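Local atomic coordinates of cytochrome C-type biogenesis protein ccmF (Thermus thermophilus, PDB entry 6ZMQ), a protein that probably handles heme in the membrane during cytochrome c maturation, as a heme lyase that binds heme b. Residues N262-A273 and A370-V381. Sequence-based numbering, arbitrary orientation.
Sequences NASFIPWLLATA and AFFFAGWALVVV. With LMT (dodecyl-beta-D-maltoside), chain D.
Phe265 drives the CZ edge of its ring into one face of the Trp376 indole, a T-shaped pair with planes at 88° and its centroid 5.1 Å from that of the six-membered ring. Leu269 comes over that same indole face: its CD1 makes a CH-pi contact with the five-membered ring, while Leu269 CD2 reaches Trp376 CE3 and lies 3.6 Å from Phe373 CD1, at the edge of that phenyl ring. With CG anti to the backbone N (chi1 -163°), Trp376 lays its indole across both partners. Replacing Trp376 with an alanine is likely to leave the Phe265 edge without its aromatic face and to open a gap beside Leu269 and the detergent chain.

One turn further on, Thr272 sets CG2 over a face of Phe373, 3.8 Å from the ring centroid, and its OG1 donates a hydrogen bond back to Trp268 O (2.5 Å). The backbones come nearest where alanine faces alanine, Ala273 CA 4.3 Å from Ala370 CA; further along, Ala377 CB lies against Leu269 CD1. Toward Asn262 the contact thins to aliphatic branches, Ile266 CD1 lying 3.7 Å from Val380 CG1 and Val381 CG2 meeting Ile266 CG1 where both residues are partly exposed. On the indole side, the dodecyl chain of the maltoside detergent runs past Trp376 CZ2 and over one face of Trp268.

No hydrogen bond links the two segments; apolar and aromatic contacts join these nearly antiparallel helices, whose axes approach to 8.5 Å. Phe373 touches the heme, and Thr272 stands one helical turn before the iron ligand His276, so this interface borders the heme pocket. Helix 224-247 packs against Trp268 and Ala271, helix 288-307 covers Leu270 and Ala370, and helix 402-422 brings Ile416 against Phe373 and Trp376.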
loop_
_atom_site.group_PDB
_atom_site.type_symbol
_atom_site.label_atom_id
_atom_site.label_comp_id
_atom_site.label_asym_id
_atom_site.label_seq_id
_atom_site.Cartn_x
_atom_site.Cartn_y
_atom_site.Cartn_z
ATOM N N ASN A 262 -0.412 -3.682 -10.101
ATOM C CA ASN A 262 -1.008 -4.793 -9.363
ATOM C C ASN A 262 0.029 -5.543 -8.528
ATOM O O ASN A 262 -0.333 -6.343 -7.662
ATOM C CB ASN A 262 -1.778 -5.702 -10.331
ATOM C CG ASN A 262 -0.894 -6.375 -11.376
ATOM O OD1 ASN A 262 0.296 -6.074 -11.523
ATOM N ND2 ASN A 262 -1.501 -7.274 -12.147
ATOM N N ALA A 263 1.319 -5.299 -8.794
ATOM C CA ALA A 263 2.411 -5.774 -7.947
ATOM C C ALA A 263 2.411 -5.142 -6.558
ATOM O O ALA A 263 3.125 -5.621 -5.676
ATOM C CB ALA A 263 3.747 -5.508 -8.636
ATOM N N SER A 264 1.733 -4.013 -6.369
ATOM C CA SER A 264 1.429 -3.522 -5.030
ATOM C C SER A 264 0.060 -3.974 -4.541
ATOM O O SER A 264 -0.367 -3.559 -3.458
ATOM C CB SER A 264 1.535 -1.996 -4.980
ATOM O OG SER A 264 2.641 -1.545 -5.750
ATOM N N PHE A 265 -0.637 -4.797 -5.320
ATOM C CA PHE A 265 -1.888 -5.431 -4.929
ATOM C C PHE A 265 -1.662 -6.826 -4.351
ATOM O O PHE A 265 -2.352 -7.197 -3.397
ATOM C CB PHE A 265 -2.833 -5.497 -6.132
ATOM C CG PHE A 265 -4.212 -6.035 -5.821
ATOM C CD1 PHE A 265 -4.889 -5.659 -4.664
ATOM C CD2 PHE A 265 -4.845 -6.887 -6.720
ATOM C CE1 PHE A 265 -6.168 -6.141 -4.397
ATOM C CE2 PHE A 265 -6.121 -7.378 -6.462
ATOM C CZ PHE A 265 -6.783 -7.003 -5.296
ATOM N N ILE A 266 -0.728 -7.600 -4.915
ATOM C CA ILE A 266 -0.236 -8.867 -4.346
ATOM C C ILE A 266 0.175 -8.799 -2.865
ATOM O O ILE A 266 -0.307 -9.662 -2.113
ATOM C CB ILE A 266 0.899 -9.483 -5.206
ATOM C CG1 ILE A 266 0.410 -9.972 -6.578
ATOM C CG2 ILE A 266 1.608 -10.663 -4.524
ATOM C CD1 ILE A 266 1.043 -9.293 -7.767
ATOM N N PRO A 267 1.006 -7.843 -2.366
ATOM C CA PRO A 267 1.331 -7.873 -0.917
ATOM C C PRO A 267 0.149 -7.556 -0.016
ATOM O O PRO A 267 -0.053 -8.257 0.992
ATOM C CB PRO A 267 2.425 -6.805 -0.772
ATOM C CG PRO A 267 2.868 -6.509 -2.124
ATOM C CD PRO A 267 1.684 -6.682 -2.967
ATOM N N TRP A 268 -0.648 -6.537 -0.391
ATOM C CA TRP A 268 -1.840 -6.129 0.349
ATOM C C TRP A 268 -2.839 -7.268 0.513
ATOM O O TRP A 268 -3.514 -7.361 1.551
ATOM C CB TRP A 268 -2.533 -4.956 -0.358
ATOM C CG TRP A 268 -3.804 -4.551 0.355
ATOM C CD1 TRP A 268 -3.891 -3.719 1.424
ATOM C CD2 TRP A 268 -5.149 -5.001 0.087
ATOM N NE1 TRP A 268 -5.192 -3.612 1.831
ATOM C CE2 TRP A 268 -5.984 -4.389 1.034
ATOM C CE3 TRP A 268 -5.716 -5.882 -0.841
ATOM C CZ2 TRP A 268 -7.359 -4.603 1.069
ATOM C CZ3 TRP A 268 -7.086 -6.088 -0.806
ATOM C CH2 TRP A 268 -7.889 -5.451 0.141
ATOM N N LEU A 269 -2.962 -8.124 -0.504
ATOM C CA LEU A 269 -3.804 -9.312 -0.404
ATOM C C LEU A 269 -3.287 -10.268 0.673
ATOM O O LEU A 269 -4.037 -10.681 1.570
ATOM C CB LEU A 269 -3.880 -10.005 -1.768
ATOM C CG LEU A 269 -4.807 -9.371 -2.816
ATOM C CD1 LEU A 269 -4.658 -10.058 -4.178
ATOM C CD2 LEU A 269 -6.244 -9.369 -2.356
ATOM N N LEU A 270 -1.984 -10.576 0.632
ATOM C CA LEU A 270 -1.426 -11.600 1.515
ATOM C C LEU A 270 -1.354 -11.097 2.948
ATOM O O LEU A 270 -1.717 -11.819 3.888
ATOM C CB LEU A 270 -0.049 -12.025 1.003
ATOM C CG LEU A 270 -0.054 -12.576 -0.425
ATOM C CD1 LEU A 270 1.319 -12.456 -1.099
ATOM C CD2 LEU A 270 -0.581 -14.006 -0.462
ATOM N N ALA A 271 -0.993 -9.816 3.112
ATOM C CA ALA A 271 -1.033 -9.166 4.418
ATOM C C ALA A 271 -2.452 -9.043 4.964
ATOM O O ALA A 271 -2.625 -8.890 6.175
ATOM C CB ALA A 271 -0.370 -7.791 4.350
ATOM N N THR A 272 -3.434 -9.338 4.145
ATOM C CA THR A 272 -4.813 -9.379 4.654
ATOM C C THR A 272 -5.094 -10.804 5.080
ATOM O O THR A 272 -5.612 -11.014 6.152
ATOM C CB THR A 272 -5.815 -9.127 3.550
ATOM O OG1 THR A 272 -5.368 -7.844 3.178
ATOM C CG2 THR A 272 -7.214 -8.973 4.081
ATOM N N ALA A 273 -4.715 -11.764 4.269
ATOM C CA ALA A 273 -4.961 -13.159 4.650
ATOM C C ALA A 273 -4.187 -13.448 5.923
ATOM O O ALA A 273 -4.694 -14.044 6.847
ATOM C CB ALA A 273 -4.486 -14.020 3.531
ATOM N N ALA A 370 -9.043 -16.475 3.690
ATOM C CA ALA A 370 -7.606 -16.352 3.468
ATOM C C ALA A 370 -7.139 -17.162 2.263
ATOM O O ALA A 370 -6.222 -16.735 1.549
ATOM C CB ALA A 370 -6.847 -16.784 4.722
ATOM N N PHE A 371 -7.774 -18.311 2.009
ATOM C CA PHE A 371 -7.522 -19.056 0.779
ATOM C C PHE A 371 -7.988 -18.291 -0.450
ATOM O O PHE A 371 -7.370 -18.390 -1.513
ATOM C CB PHE A 371 -8.211 -20.418 0.826
ATOM C CG PHE A 371 -7.298 -21.547 1.180
ATOM C CD1 PHE A 371 -6.235 -21.878 0.350
ATOM C CD2 PHE A 371 -7.526 -22.308 2.317
ATOM C CE1 PHE A 371 -5.392 -22.936 0.665
ATOM C CE2 PHE A 371 -6.693 -23.371 2.638
ATOM C CZ PHE A 371 -5.627 -23.684 1.811
ATOM N N PHE A 372 -9.092 -17.551 -0.327
ATOM C CA PHE A 372 -9.589 -16.732 -1.433
ATOM C C PHE A 372 -8.648 -15.565 -1.727
ATOM O O PHE A 372 -8.402 -15.236 -2.897
ATOM C CB PHE A 372 -10.989 -16.212 -1.101
ATOM C CG PHE A 372 -12.113 -17.114 -1.550
ATOM C CD1 PHE A 372 -11.994 -18.499 -1.492
ATOM C CD2 PHE A 372 -13.302 -16.563 -2.022
ATOM C CE1 PHE A 372 -13.034 -19.319 -1.894
ATOM C CE2 PHE A 372 -14.343 -17.376 -2.428
ATOM C CZ PHE A 372 -14.207 -18.757 -2.364
ATOM N N PHE A 373 -8.098 -14.949 -0.669
ATOM C CA PHE A 373 -7.111 -13.877 -0.826
ATOM C C PHE A 373 -5.823 -14.395 -1.469
ATOM O O PHE A 373 -5.289 -13.783 -2.408
ATOM C CB PHE A 373 -6.798 -13.255 0.537
ATOM C CG PHE A 373 -7.797 -12.230 1.001
ATOM C CD1 PHE A 373 -7.996 -11.057 0.294
ATOM C CD2 PHE A 373 -8.517 -12.433 2.169
ATOM C CE1 PHE A 373 -8.906 -10.116 0.733
ATOM C CE2 PHE A 373 -9.438 -11.504 2.609
ATOM C CZ PHE A 373 -9.627 -10.350 1.891
ATOM N N ALA A 374 -5.310 -15.525 -0.961
ATOM C CA ALA A 374 -4.105 -16.148 -1.507
ATOM C C ALA A 374 -4.322 -16.647 -2.927
ATOM O O ALA A 374 -3.415 -16.560 -3.759
ATOM C CB ALA A 374 -3.662 -17.300 -0.600
ATOM N N GLY A 375 -5.522 -17.156 -3.223
ATOM C CA GLY A 375 -5.844 -17.562 -4.579
ATOM C C GLY A 375 -5.935 -16.394 -5.538
ATOM O O GLY A 375 -5.561 -16.511 -6.702
ATOM N N TRP A 376 -6.434 -15.255 -5.056
ATOM C CA TRP A 376 -6.475 -14.035 -5.858
ATOM C C TRP A 376 -5.067 -13.549 -6.200
ATOM O O TRP A 376 -4.778 -13.231 -7.364
ATOM C CB TRP A 376 -7.273 -12.972 -5.093
ATOM C CG TRP A 376 -7.767 -11.774 -5.893
ATOM C CD1 TRP A 376 -7.431 -11.432 -7.169
ATOM C CD2 TRP A 376 -8.693 -10.764 -5.445
ATOM N NE1 TRP A 376 -8.078 -10.277 -7.533
ATOM C CE2 TRP A 376 -8.859 -9.854 -6.487
ATOM C CE3 TRP A 376 -9.392 -10.550 -4.255
ATOM C CZ2 TRP A 376 -9.693 -8.755 -6.371
ATOM C CZ3 TRP A 376 -10.215 -9.452 -4.151
ATOM C CH2 TRP A 376 -10.358 -8.586 -5.192
ATOM N N ALA A 377 -4.180 -13.488 -5.194
ATOM C CA ALA A 377 -2.783 -13.107 -5.427
ATOM C C ALA A 377 -2.060 -14.119 -6.319
ATOM O O ALA A 377 -1.225 -13.744 -7.157
ATOM C CB ALA A 377 -2.063 -12.942 -4.085
ATOM N N LEU A 378 -2.393 -15.406 -6.158
ATOM C CA LEU A 378 -1.880 -16.474 -7.012
ATOM C C LEU A 378 -2.315 -16.296 -8.463
ATOM O O LEU A 378 -1.515 -16.492 -9.380
ATOM C CB LEU A 378 -2.359 -17.829 -6.479
ATOM C CG LEU A 378 -1.936 -19.131 -7.169
ATOM C CD1 LEU A 378 -0.419 -19.153 -7.401
ATOM C CD2 LEU A 378 -2.405 -20.381 -6.411
ATOM N N VAL A 379 -3.579 -15.918 -8.691
ATOM C CA VAL A 379 -4.068 -15.729 -10.059
ATOM C C VAL A 379 -3.477 -14.462 -10.687
ATOM O O VAL A 379 -3.152 -14.456 -11.881
ATOM C CB VAL A 379 -5.617 -15.753 -10.079
ATOM C CG1 VAL A 379 -6.181 -15.380 -11.421
ATOM C CG2 VAL A 379 -6.114 -17.165 -9.828
ATOM N N VAL A 380 -3.251 -13.408 -9.894
ATOM C CA VAL A 380 -2.646 -12.186 -10.434
ATOM C C VAL A 380 -1.173 -12.420 -10.803
ATOM O O VAL A 380 -0.716 -11.991 -11.875
ATOM C CB VAL A 380 -2.837 -11.020 -9.436
ATOM C CG1 VAL A 380 -2.024 -9.801 -9.817
ATOM C CG2 VAL A 380 -4.308 -10.624 -9.357
ATOM N N VAL A 381 -0.440 -13.177 -9.973
ATOM C CA VAL A 381 0.947 -13.533 -10.290
ATOM C C VAL A 381 1.003 -14.499 -11.479
ATOM O O VAL A 381 1.804 -14.317 -12.408
ATOM C CB VAL A 381 1.644 -14.106 -9.038
ATOM C CG1 VAL A 381 2.847 -14.990 -9.392
ATOM C CG2 VAL A 381 2.068 -12.980 -8.088
HETATM C C1B LMT D . -10.046 1.466 -18.968
HETATM C C2B LMT D . -10.507 0.587 -20.175
HETATM C C3B LMT D . -10.803 1.387 -21.487
HETATM C C4B LMT D . -10.741 2.933 -21.342
HETATM C C5B LMT D . -9.423 3.233 -20.609
HETATM C C6B LMT D . -9.179 4.735 -20.576
HETATM O O1B LMT D . -9.290 0.688 -18.067
HETATM O O2B LMT D . -9.525 -0.343 -20.393
HETATM O O3B LMT D . -11.974 0.973 -22.056
HETATM O "O4'" LMT D . -10.738 3.542 -22.578
HETATM O O5B LMT D . -9.332 2.660 -19.293
HETATM O O6B LMT D . -9.072 5.218 -21.854
HETATM C "C1'" LMT D . -9.890 -1.368 -14.368
HETATM C "C2'" LMT D . -10.281 -2.121 -15.680
HETATM C "C3'" LMT D . -9.654 -1.415 -16.926
HETATM C "C4'" LMT D . -9.943 0.103 -16.947
HETATM C "C5'" LMT D . -9.297 0.589 -15.624
HETATM C "C6'" LMT D . -9.165 2.077 -15.454
HETATM O "O1'" LMT D . -10.747 -1.714 -13.348
HETATM O "O2'" LMT D . -9.795 -3.400 -15.635
HETATM O "O3'" LMT D . -10.086 -2.000 -18.077
HETATM O "O5'" LMT D . -10.025 0.056 -14.528
HETATM O "O6'" LMT D . -10.440 2.535 -15.259
HETATM C C1 LMT D . -10.303 -2.720 -12.449
HETATM C C2 LMT D . -10.885 -2.355 -11.109
HETATM C C3 LMT D . -11.352 -3.478 -10.228
HETATM C C4 LMT D . -10.193 -3.989 -9.403
HETATM C C5 LMT D . -10.670 -5.085 -8.495
HETATM C C6 LMT D . -9.994 -5.113 -7.155
HETATM C C7 LMT D . -10.038 -3.761 -6.498
HETATM C C8 LMT D . -10.274 -3.930 -5.037
HETATM C C9 LMT D . -9.319 -3.146 -4.199
HETATM C C10 LMT D . -9.617 -3.435 -2.758
HETATM C C11 LMT D . -8.757 -2.588 -1.882
HETATM C C12 LMT D . -9.467 -2.209 -0.630
#